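Local coordinates for protein PKS (Streptomyces albus, PDB 4OQJ) that probably catalyses decarboxylative carbon-chain elongation as a ketosynthase of an AT-less type I polyketide synthase that makes the antibiotic oxazolomycin, at residues E112-Y123 and R691-F699; F41-L52 and G363-H371. One frame throughout, in Å; residues are numbered along the deposited sequence. Where two conformers were deposited one is given.

Contact 1. Residues E112-Y123 and R691-F699; sequences ECAYEALERAGY and RVPLPTYPF
A C-terminal segment, probably the linker that follows the ketosynthase and returns to it, lies along helix 105-121, with Phe699 beside Glu112 at one end and Arg691 beside Tyr123 at the other. Glu112 slides over Phe699: its CG lies over the ring centre, 3.9 Å from the Phe699 centroid, and its carboxylate is stacked nearly flat on the ring. Phe699 turns its own edge toward the face of Tyr115, an offset edge-to-face pair with centroids 5.5 Å apart. Arg31 makes salt bridges to Glu112 and Glu116.

In the middle, Glu119 reaches out with an extended chain. Its OE1 takes the N-H of Tyr697 on the syn lone pair, with Tyr697 N to Glu119 OE1 2.8 Å and an N-H...O angle of 156°. In Thr696, chi1 of 51° sets OG1 between the backbone N and the carbonyl carbon and turns CG2 to the helix. CG2 lies over one face of the Arg120 guanidinium, with Thr696 CG2 3.7 Å from Arg120 NH1. Thr696 OG1 donates to water 1, which donates to Glu116 OE2 and Tyr697 O. Thr696 OG1 also accepts from water 3, which accepts from Arg120 NH1, while Arg120 NH2 is hydrogen-bonded to Leu28 O.

Gly122, at positive phi, ends the helix in a Schellman motif. Arg691 NE binds Gly122 O at 2.7 Å, coming from above the carbonyl plane. The extended Arg691 chain then lays its guanidinium flat on Tyr123, planes 5° apart, with Arg691 CZ 3.9 Å from the ring centroid. The bond and the stack together fix the rotation of the guanidinium. Tyr123 OH is held by Asp276. The sequence PLPTYPF and its path along the helix are typical of the wrap-back linker of modular polyketide synthases.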
loop_
_atom_site.group_PDB
_atom_site.type_symbol
_atom_site.label_atom_id
_atom_site.label_comp_id
_atom_site.label_asym_id
_atom_site.label_seq_id
_atom_site.Cartn_x
_atom_site.Cartn_y
_atom_site.Cartn_z
ATOM N N GLU A 112 16.151 -1.366 -12.462
ATOM C CA GLU A 112 16.861 -0.524 -13.432
ATOM C C GLU A 112 16.001 0.682 -13.794
ATOM O O GLU A 112 16.514 1.790 -13.945
ATOM C CB GLU A 112 17.234 -1.311 -14.684
ATOM C CG GLU A 112 18.422 -2.225 -14.494
ATOM C CD GLU A 112 18.900 -2.847 -15.796
ATOM O OE1 GLU A 112 18.280 -2.597 -16.854
ATOM O OE2 GLU A 112 19.905 -3.584 -15.773
ATOM N N CYS A 113 14.694 0.478 -13.930
ATOM C CA CYS A 113 13.795 1.588 -14.296
ATOM C C CYS A 113 13.751 2.692 -13.208
ATOM O O CYS A 113 13.737 3.888 -13.512
ATOM C CB CYS A 113 12.385 1.063 -14.557
ATOM S SG CYS A 113 11.276 2.306 -15.286
ATOM N N ALA A 114 13.728 2.283 -11.943
ATOM C CA ALA A 114 13.738 3.234 -10.831
ATOM C C ALA A 114 15.037 4.034 -10.800
ATOM O O ALA A 114 15.022 5.242 -10.558
ATOM C CB ALA A 114 13.537 2.502 -9.503
ATOM N N TYR A 115 16.153 3.351 -11.021
ATOM C CA TYR A 115 17.450 3.996 -11.144
ATOM C C TYR A 115 17.378 5.073 -12.229
ATOM O O TYR A 115 17.789 6.204 -12.006
ATOM C CB TYR A 115 18.518 2.946 -11.456
ATOM C CG TYR A 115 19.976 3.397 -11.434
ATOM C CD1 TYR A 115 20.497 4.220 -12.423
ATOM C CD2 TYR A 115 20.846 2.928 -10.453
ATOM C CE1 TYR A 115 21.846 4.596 -12.414
ATOM C CE2 TYR A 115 22.177 3.286 -10.433
ATOM C CZ TYR A 115 22.677 4.120 -11.411
ATOM O OH TYR A 115 24.008 4.466 -11.379
ATOM N N GLU A 116 16.837 4.718 -13.393
ATOM C CA GLU A 116 16.703 5.661 -14.501
ATOM C C GLU A 116 15.823 6.841 -14.129
ATOM O O GLU A 116 16.122 7.967 -14.517
ATOM C CB GLU A 116 16.115 4.981 -15.743
ATOM C CG GLU A 116 17.073 4.069 -16.501
ATOM C CD GLU A 116 16.360 3.240 -17.589
ATOM O OE1 GLU A 116 15.117 3.104 -17.516
ATOM O OE2 GLU A 116 17.044 2.722 -18.510
ATOM N N ALA A 117 14.728 6.588 -13.404
ATOM C CA ALA A 117 13.803 7.666 -13.050
ATOM C C ALA A 117 14.474 8.686 -12.132
ATOM O O ALA A 117 14.284 9.898 -12.293
ATOM C CB ALA A 117 12.546 7.113 -12.398
ATOM N N LEU A 118 15.255 8.200 -11.175
ATOM C CA LEU A 118 15.976 9.080 -10.254
ATOM C C LEU A 118 17.085 9.829 -10.993
ATOM O O LEU A 118 17.293 11.018 -10.773
ATOM C CB LEU A 118 16.549 8.282 -9.085
ATOM C CG LEU A 118 15.490 7.889 -8.054
ATOM C CD1 LEU A 118 15.945 6.721 -7.223
ATOM C CD2 LEU A 118 15.183 9.090 -7.179
ATOM N N GLU A 119 17.781 9.140 -11.888
ATOM C CA GLU A 119 18.733 9.805 -12.763
ATOM C C GLU A 119 18.099 10.942 -13.565
ATOM O O GLU A 119 18.664 12.017 -13.660
ATOM C CB GLU A 119 19.360 8.804 -13.721
ATOM C CG GLU A 119 20.579 8.108 -13.178
ATOM C CD GLU A 119 21.273 7.318 -14.264
ATOM O OE1 GLU A 119 20.555 6.619 -15.024
ATOM O OE2 GLU A 119 22.519 7.403 -14.364
ATOM N N ARG A 120 16.943 10.702 -14.172
ATOM C CA ARG A 120 16.320 11.743 -14.972
ATOM C C ARG A 120 15.873 12.892 -14.079
ATOM O O ARG A 120 15.940 14.050 -14.491
ATOM C CB ARG A 120 15.140 11.177 -15.778
ATOM C CG ARG A 120 14.411 12.196 -16.613
ATOM C CD ARG A 120 13.619 11.528 -17.725
ATOM N NE ARG A 120 14.484 10.918 -18.741
ATOM C CZ ARG A 120 14.789 9.620 -18.818
ATOM N NH1 ARG A 120 15.578 9.179 -19.795
ATOM N NH2 ARG A 120 14.304 8.749 -17.943
ATOM N N ALA A 121 15.451 12.580 -12.855
ATOM C CA ALA A 121 15.086 13.613 -11.880
ATOM C C ALA A 121 16.291 14.430 -11.434
ATOM O O ALA A 121 16.155 15.606 -11.086
ATOM C CB ALA A 121 14.412 12.990 -10.668
ATOM N N GLY A 122 17.470 13.810 -11.453
ATOM C CA GLY A 122 18.703 14.484 -11.093
ATOM C C GLY A 122 19.134 14.239 -9.650
ATOM O O GLY A 122 19.942 15.000 -9.130
ATOM N N TYR A 123 18.626 13.176 -9.023
ATOM C CA TYR A 123 18.953 12.873 -7.624
ATOM C C TYR A 123 19.670 11.533 -7.464
ATOM O O TYR A 123 19.199 10.500 -7.935
ATOM C CB TYR A 123 17.688 12.893 -6.755
ATOM C CG TYR A 123 17.210 14.299 -6.487
ATOM C CD1 TYR A 123 16.326 14.941 -7.366
ATOM C CD2 TYR A 123 17.679 15.007 -5.394
ATOM C CE1 TYR A 123 15.914 16.241 -7.136
ATOM C CE2 TYR A 123 17.287 16.312 -5.166
ATOM C CZ TYR A 123 16.403 16.920 -6.033
ATOM O OH TYR A 123 16.025 18.212 -5.786
ATOM N N ARG A 691 18.277 21.015 -11.851
ATOM C CA ARG A 691 18.387 19.647 -12.346
ATOM C C ARG A 691 17.617 19.476 -13.652
ATOM O O ARG A 691 16.465 19.901 -13.752
ATOM C CB ARG A 691 17.863 18.663 -11.298
ATOM C CG ARG A 691 18.815 18.488 -10.159
ATOM C CD ARG A 691 18.180 17.739 -9.036
ATOM N NE ARG A 691 19.157 17.380 -8.020
ATOM C CZ ARG A 691 19.607 18.210 -7.086
ATOM N NH1 ARG A 691 19.189 19.469 -7.038
ATOM N NH2 ARG A 691 20.488 17.773 -6.205
ATOM N N VAL A 692 18.239 18.845 -14.647
ATOM C CA VAL A 692 17.596 18.693 -15.961
ATOM C C VAL A 692 17.758 17.270 -16.480
ATOM O O VAL A 692 18.742 16.596 -16.142
ATOM C CB VAL A 692 18.175 19.681 -16.997
ATOM C CG1 VAL A 692 17.952 21.120 -16.549
ATOM C CG2 VAL A 692 19.679 19.439 -17.214
ATOM N N PRO A 693 16.813 16.812 -17.317
ATOM C CA PRO A 693 16.926 15.473 -17.909
ATOM C C PRO A 693 18.156 15.302 -18.792
ATOM O O PRO A 693 18.343 16.070 -19.729
ATOM C CB PRO A 693 15.642 15.347 -18.746
ATOM C CG PRO A 693 14.707 16.328 -18.172
ATOM C CD PRO A 693 15.551 17.470 -17.701
ATOM N N LEU A 694 18.984 14.307 -18.485
ATOM C CA LEU A 694 20.125 13.950 -19.321
ATOM C C LEU A 694 20.056 12.446 -19.546
ATOM O O LEU A 694 19.258 11.780 -18.896
ATOM C CB LEU A 694 21.437 14.339 -18.655
ATOM C CG LEU A 694 21.631 15.830 -18.386
ATOM C CD1 LEU A 694 22.818 16.043 -17.486
ATOM C CD2 LEU A 694 21.826 16.579 -19.686
ATOM N N PRO A 695 20.872 11.903 -20.467
ATOM C CA PRO A 695 20.736 10.460 -20.705
ATOM C C PRO A 695 21.006 9.655 -19.444
ATOM O O PRO A 695 21.720 10.132 -18.564
ATOM C CB PRO A 695 21.782 10.174 -21.779
ATOM C CG PRO A 695 21.926 11.498 -22.520
ATOM C CD PRO A 695 21.776 12.547 -21.447
ATOM N N THR A 696 20.422 8.463 -19.375
ATOM C CA THR A 696 20.486 7.618 -18.189
ATOM C C THR A 696 21.525 6.519 -18.403
ATOM O O THR A 696 22.078 6.390 -19.499
ATOM C CB THR A 696 19.090 7.047 -17.863
ATOM O OG1 THR A 696 18.499 6.431 -19.029
ATOM C CG2 THR A 696 18.195 8.177 -17.425
ATOM N N TYR A 697 21.825 5.771 -17.349
ATOM C CA TYR A 697 22.957 4.852 -17.329
ATOM C C TYR A 697 22.867 3.760 -18.409
ATOM O O TYR A 697 21.789 3.201 -18.646
ATOM C CB TYR A 697 23.071 4.196 -15.943
ATOM C CG TYR A 697 24.376 3.447 -15.757
ATOM C CD1 TYR A 697 25.510 4.099 -15.288
ATOM C CD2 TYR A 697 24.484 2.098 -16.078
ATOM C CE1 TYR A 697 26.711 3.429 -15.131
ATOM C CE2 TYR A 697 25.688 1.412 -15.916
ATOM C CZ TYR A 697 26.802 2.092 -15.443
ATOM O OH TYR A 697 28.015 1.438 -15.287
ATOM N N PRO A 698 24.001 3.459 -19.082
ATOM C CA PRO A 698 23.992 2.402 -20.104
ATOM C C PRO A 698 24.212 1.019 -19.479
ATOM O O PRO A 698 25.300 0.445 -19.556
ATOM C CB PRO A 698 25.142 2.800 -21.022
ATOM C CG PRO A 698 26.106 3.492 -20.122
ATOM C CD PRO A 698 25.267 4.215 -19.089
ATOM N N PHE A 699 23.161 0.495 -18.857
ATOM C CA PHE A 699 23.231 -0.773 -18.152
ATOM C C PHE A 699 23.823 -1.850 -19.035
ATOM O O PHE A 699 23.467 -1.955 -20.200
ATOM C CB PHE A 699 21.841 -1.204 -17.689
ATOM C CG PHE A 699 21.182 -0.223 -16.770
ATOM C CD1 PHE A 699 21.564 -0.132 -15.441
ATOM C CD2 PHE A 699 20.184 0.611 -17.240
ATOM C CE1 PHE A 699 20.938 0.768 -14.582
ATOM C CE2 PHE A 699 19.572 1.516 -16.400
ATOM C CZ PHE A 699 19.942 1.600 -15.080
HETATM O O HOH W 1 19.369 3.811 -19.313
HETATM O O HOH W 2 19.166 13.893 -15.721
HETATM O O HOH W 3 15.687 6.661 -19.356
HETATM O O HOH W 4 16.971 11.393 -20.175
#

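Contact 2. Residues F41-L52 and G363-H371; sequences FWKVLSEGRETL and GSVKTNVGH
Asn368 points its amide into the turn that follows helix 38-46, where it meets Arg49 O, water 5 and Leu45 CD2. Its CG is anti to the carbonyl carbon (chi1 -57°), which carries ND2 to the backbone of the other segment. Asn368 ND2 gives one N-H to Arg49 O, 3.1 Å away, approaching from above that carbonyl plane. It also donates to water 5, which passes the link on to Leu45 O. The Asn368 and Leu45 side chains run nearly perpendicular, with Leu45 CD2 4.0 Å from Asn368 OD1.

Val365 CG2 is the apolar meeting point. The ring of Phe41 brings its edge to this methyl, with Phe41 CZ 3.8 Å from Val365 CG2, and the two side chains stand roughly perpendicular. Leu45 spans both: CD1 covers a face of the Phe41 ring, while CD2 reaches the same Val365 methyl.

Farther along, the backbones bond directly. Thr51 N donates to Asn368 O at 2.9 Å, almost straight at 172°. Thr51 OG1 sits 3.4 Å from Val369 CA and is hydrogen-bonded to Gln80, whose NE2 also binds Asn368 O. Glu50 carries its carboxylate on to His243.

Segment 363-371 holds the K-T-N-x-G-H sequence typical of thiolase-fold ketosynthases. Its Asn368 is both donor and acceptor, through its amide and its own carbonyl. These polar bonds tie the two backbones together beside the apolar Phe41-Leu45-Val365 cluster.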
loop_
_atom_site.group_PDB
_atom_site.type_symbol
_atom_site.label_atom_id
_atom_site.label_comp_id
_atom_site.label_asym_id
_atom_site.label_seq_id
_atom_site.Cartn_x
_atom_site.Cartn_y
_atom_site.Cartn_z
ATOM N N PHE A 41 9.275 6.742 -26.341
ATOM C CA PHE A 41 7.843 6.530 -26.095
ATOM C C PHE A 41 7.060 7.685 -26.716
ATOM O O PHE A 41 6.014 7.484 -27.325
ATOM C CB PHE A 41 7.564 6.413 -24.586
ATOM C CG PHE A 41 6.138 6.043 -24.235
ATOM C CD1 PHE A 41 5.415 5.120 -24.998
ATOM C CD2 PHE A 41 5.536 6.578 -23.105
ATOM C CE1 PHE A 41 4.106 4.770 -24.659
ATOM C CE2 PHE A 41 4.225 6.219 -22.748
ATOM C CZ PHE A 41 3.516 5.311 -23.532
ATOM N N TRP A 42 7.578 8.899 -26.575
ATOM C CA TRP A 42 6.920 10.045 -27.162
ATOM C C TRP A 42 6.895 9.908 -28.673
ATOM O O TRP A 42 5.966 10.381 -29.327
ATOM C CB TRP A 42 7.609 11.345 -26.771
ATOM C CG TRP A 42 6.979 12.508 -27.442
ATOM C CD1 TRP A 42 7.558 13.358 -28.327
ATOM C CD2 TRP A 42 5.618 12.938 -27.297
ATOM N NE1 TRP A 42 6.647 14.300 -28.741
ATOM C CE2 TRP A 42 5.450 14.066 -28.119
ATOM C CE3 TRP A 42 4.532 12.483 -26.536
ATOM C CZ2 TRP A 42 4.236 14.749 -28.212
ATOM C CZ3 TRP A 42 3.332 13.158 -26.623
ATOM C CH2 TRP A 42 3.189 14.282 -27.472
ATOM N N LYS A 43 7.907 9.250 -29.230
ATOM C CA LYS A 43 7.938 9.039 -30.673
ATOM C C LYS A 43 6.857 8.050 -31.100
ATOM O O LYS A 43 6.182 8.272 -32.095
ATOM C CB LYS A 43 9.316 8.564 -31.123
ATOM C CG LYS A 43 10.380 9.646 -31.052
ATOM N N VAL A 44 6.674 6.976 -30.335
ATOM C CA VAL A 44 5.593 6.026 -30.595
ATOM C C VAL A 44 4.254 6.754 -30.579
ATOM O O VAL A 44 3.404 6.517 -31.433
ATOM C CB VAL A 44 5.574 4.867 -29.545
ATOM C CG1 VAL A 44 4.265 4.072 -29.610
ATOM C CG2 VAL A 44 6.763 3.929 -29.767
ATOM N N LEU A 45 4.079 7.640 -29.602
ATOM C CA LEU A 45 2.797 8.297 -29.364
ATOM C C LEU A 45 2.487 9.363 -30.415
ATOM O O LEU A 45 1.405 9.367 -31.010
ATOM C CB LEU A 45 2.791 8.942 -27.979
ATOM C CG LEU A 45 2.820 7.996 -26.781
ATOM C CD1 LEU A 45 3.116 8.779 -25.512
ATOM C CD2 LEU A 45 1.497 7.268 -26.679
ATOM N N SER A 46 3.446 10.264 -30.629
ATOM C CA SER A 46 3.267 11.379 -31.563
ATOM C C SER A 46 3.225 10.905 -33.010
ATOM O O SER A 46 2.608 11.557 -33.861
ATOM C CB SER A 46 4.385 12.410 -31.383
ATOM O OG SER A 46 5.666 11.831 -31.576
ATOM N N GLU A 47 3.859 9.768 -33.294
ATOM C CA GLU A 47 3.848 9.221 -34.659
ATOM C C GLU A 47 2.680 8.260 -34.856
ATOM O O GLU A 47 2.485 7.719 -35.932
ATOM C CB GLU A 47 5.180 8.517 -34.976
ATOM C CG GLU A 47 6.362 9.462 -34.954
ATOM C CD GLU A 47 7.706 8.784 -35.203
ATOM O OE1 GLU A 47 7.747 7.545 -35.375
ATOM O OE2 GLU A 47 8.728 9.512 -35.226
ATOM N N GLY A 48 1.897 8.043 -33.807
ATOM C CA GLY A 48 0.715 7.209 -33.921
ATOM C C GLY A 48 1.018 5.767 -34.309
ATOM O O GLY A 48 0.341 5.209 -35.161
ATOM N N ARG A 49 2.009 5.149 -33.668
ATOM C CA ARG A 49 2.386 3.787 -34.028
ATOM C C ARG A 49 1.915 2.728 -33.028
ATOM O O ARG A 49 1.917 2.942 -31.810
ATOM C CB ARG A 49 3.903 3.708 -34.215
ATOM C CG ARG A 49 4.364 4.420 -35.493
ATOM C CD ARG A 49 5.835 4.200 -35.806
ATOM N NE ARG A 49 6.720 4.952 -34.912
ATOM C CZ ARG A 49 7.325 4.451 -33.837
ATOM N NH1 ARG A 49 7.159 3.177 -33.489
ATOM N NH2 ARG A 49 8.112 5.231 -33.105
ATOM N N GLU A 50 1.479 1.592 -33.583
ATOM C CA GLU A 50 1.167 0.369 -32.837
ATOM C C GLU A 50 2.457 -0.425 -32.679
ATOM O O GLU A 50 3.160 -0.617 -33.661
ATOM C CB GLU A 50 0.158 -0.488 -33.595
ATOM C CG GLU A 50 -1.132 -0.761 -32.936
ATOM C CD GLU A 50 -1.957 -1.728 -33.765
ATOM O OE1 GLU A 50 -1.761 -1.773 -35.000
ATOM O OE2 GLU A 50 -2.783 -2.457 -33.188
ATOM N N THR A 51 2.776 -0.900 -31.480
ATOM C CA THR A 51 4.062 -1.573 -31.261
ATOM C C THR A 51 3.939 -3.093 -31.296
ATOM O O THR A 51 4.898 -3.818 -30.987
ATOM C CB THR A 51 4.667 -1.152 -29.922
ATOM O OG1 THR A 51 3.715 -1.409 -28.898
ATOM C CG2 THR A 51 4.988 0.329 -29.936
ATOM N N LEU A 52 2.756 -3.560 -31.672
ATOM C CA LEU A 52 2.473 -4.981 -31.828
ATOM C C LEU A 52 3.538 -5.688 -32.663
ATOM O O LEU A 52 3.899 -5.224 -33.744
ATOM C CB LEU A 52 1.106 -5.167 -32.478
ATOM C CG LEU A 52 0.587 -6.598 -32.567
ATOM C CD1 LEU A 52 0.306 -7.130 -31.169
ATOM C CD2 LEU A 52 -0.649 -6.666 -33.444
ATOM N N GLY A 363 -8.775 9.060 -25.143
ATOM C CA GLY A 363 -7.869 8.153 -25.825
ATOM C C GLY A 363 -7.437 7.000 -24.948
ATOM O O GLY A 363 -7.729 6.986 -23.752
ATOM N N SER A 364 -6.742 6.033 -25.544
ATOM C CA SER A 364 -6.192 4.912 -24.787
ATOM C C SER A 364 -4.843 4.450 -25.330
ATOM O O SER A 364 -4.744 4.051 -26.499
ATOM C CB SER A 364 -7.149 3.726 -24.797
ATOM O OG SER A 364 -6.526 2.631 -24.130
ATOM N N VAL A 365 -3.812 4.498 -24.486
ATOM C CA VAL A 365 -2.484 4.009 -24.866
ATOM C C VAL A 365 -2.486 2.489 -25.057
ATOM O O VAL A 365 -1.561 1.923 -25.637
ATOM C CB VAL A 365 -1.418 4.393 -23.828
ATOM C CG1 VAL A 365 -1.538 3.543 -22.531
ATOM C CG2 VAL A 365 -0.031 4.296 -24.427
ATOM N N LYS A 366 -3.521 1.812 -24.576
ATOM C CA LYS A 366 -3.618 0.383 -24.844
ATOM C C LYS A 366 -3.723 0.130 -26.361
ATOM O O LYS A 366 -3.391 -0.958 -26.819
ATOM C CB LYS A 366 -4.798 -0.233 -24.099
ATOM C CG LYS A 366 -4.578 -0.221 -22.571
ATOM C CD LYS A 366 -5.625 -1.016 -21.835
ATOM C CE LYS A 366 -5.339 -1.035 -20.331
ATOM N NZ LYS A 366 -5.270 0.342 -19.785
ATOM N N THR A 367 -4.130 1.140 -27.135
ATOM C CA THR A 367 -4.215 0.986 -28.598
ATOM C C THR A 367 -2.823 1.016 -29.241
ATOM O O THR A 367 -2.642 0.500 -30.349
ATOM C CB THR A 367 -5.094 2.078 -29.266
ATOM O OG1 THR A 367 -4.451 3.362 -29.170
ATOM C CG2 THR A 367 -6.477 2.132 -28.633
ATOM N N ASN A 368 -1.852 1.616 -28.552
ATOM C CA ASN A 368 -0.462 1.613 -29.016
ATOM C C ASN A 368 0.266 0.345 -28.564
ATOM O O ASN A 368 0.847 -0.369 -29.379
ATOM C CB ASN A 368 0.324 2.835 -28.494
ATOM C CG ASN A 368 -0.301 4.162 -28.867
ATOM O OD1 ASN A 368 -1.207 4.662 -28.193
ATOM N ND2 ASN A 368 0.220 4.769 -29.920
ATOM N N VAL A 369 0.257 0.088 -27.253
ATOM C CA VAL A 369 1.174 -0.890 -26.662
ATOM C C VAL A 369 0.487 -2.078 -26.001
ATOM O O VAL A 369 1.158 -2.934 -25.421
ATOM C CB VAL A 369 2.104 -0.224 -25.601
ATOM C CG1 VAL A 369 2.939 0.875 -26.230
ATOM C CG2 VAL A 369 1.297 0.312 -24.404
ATOM N N GLY A 370 -0.837 -2.145 -26.108
ATOM C CA GLY A 370 -1.616 -3.151 -25.405
ATOM C C GLY A 370 -1.807 -2.860 -23.923
ATOM O O GLY A 370 -1.508 -1.781 -23.432
ATOM N N HIS A 371 -2.292 -3.872 -23.223
ATOM C CA HIS A 371 -2.695 -3.801 -21.836
ATOM C C HIS A 371 -1.544 -4.289 -20.972
ATOM O O HIS A 371 -1.305 -5.491 -20.894
ATOM C CB HIS A 371 -3.961 -4.656 -21.633
ATOM C CG HIS A 371 -4.606 -4.493 -20.295
ATOM N ND1 HIS A 371 -3.919 -4.079 -19.178
ATOM C CD2 HIS A 371 -5.891 -4.692 -19.897
ATOM C CE1 HIS A 371 -4.744 -4.028 -18.145
ATOM N NE2 HIS A 371 -5.944 -4.397 -18.553
HETATM O O HOH W 5 -0.604 7.453 -30.821
#

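From the N terminus, the chain meets 41-52 first, then 112-123, then 363-371 and last 691-699. The segments therefore alternate and the two contacts cross. Contact 2 closes a loop of 310 residues and joins helix 38-46 and the turn after it to the short helix 366-369 that follows strand 360-363. Contact 1 opens inside that loop and closes 567 residues later, bringing a segment near the end of the modelled chain back to helix 105-121. That helix also packs on strands 23-31 and 214-221, which belong to the same mixed sheet as strand 360-363. The centres of contacts 1 and 2 are about 23 Å apart, and the two do not touch.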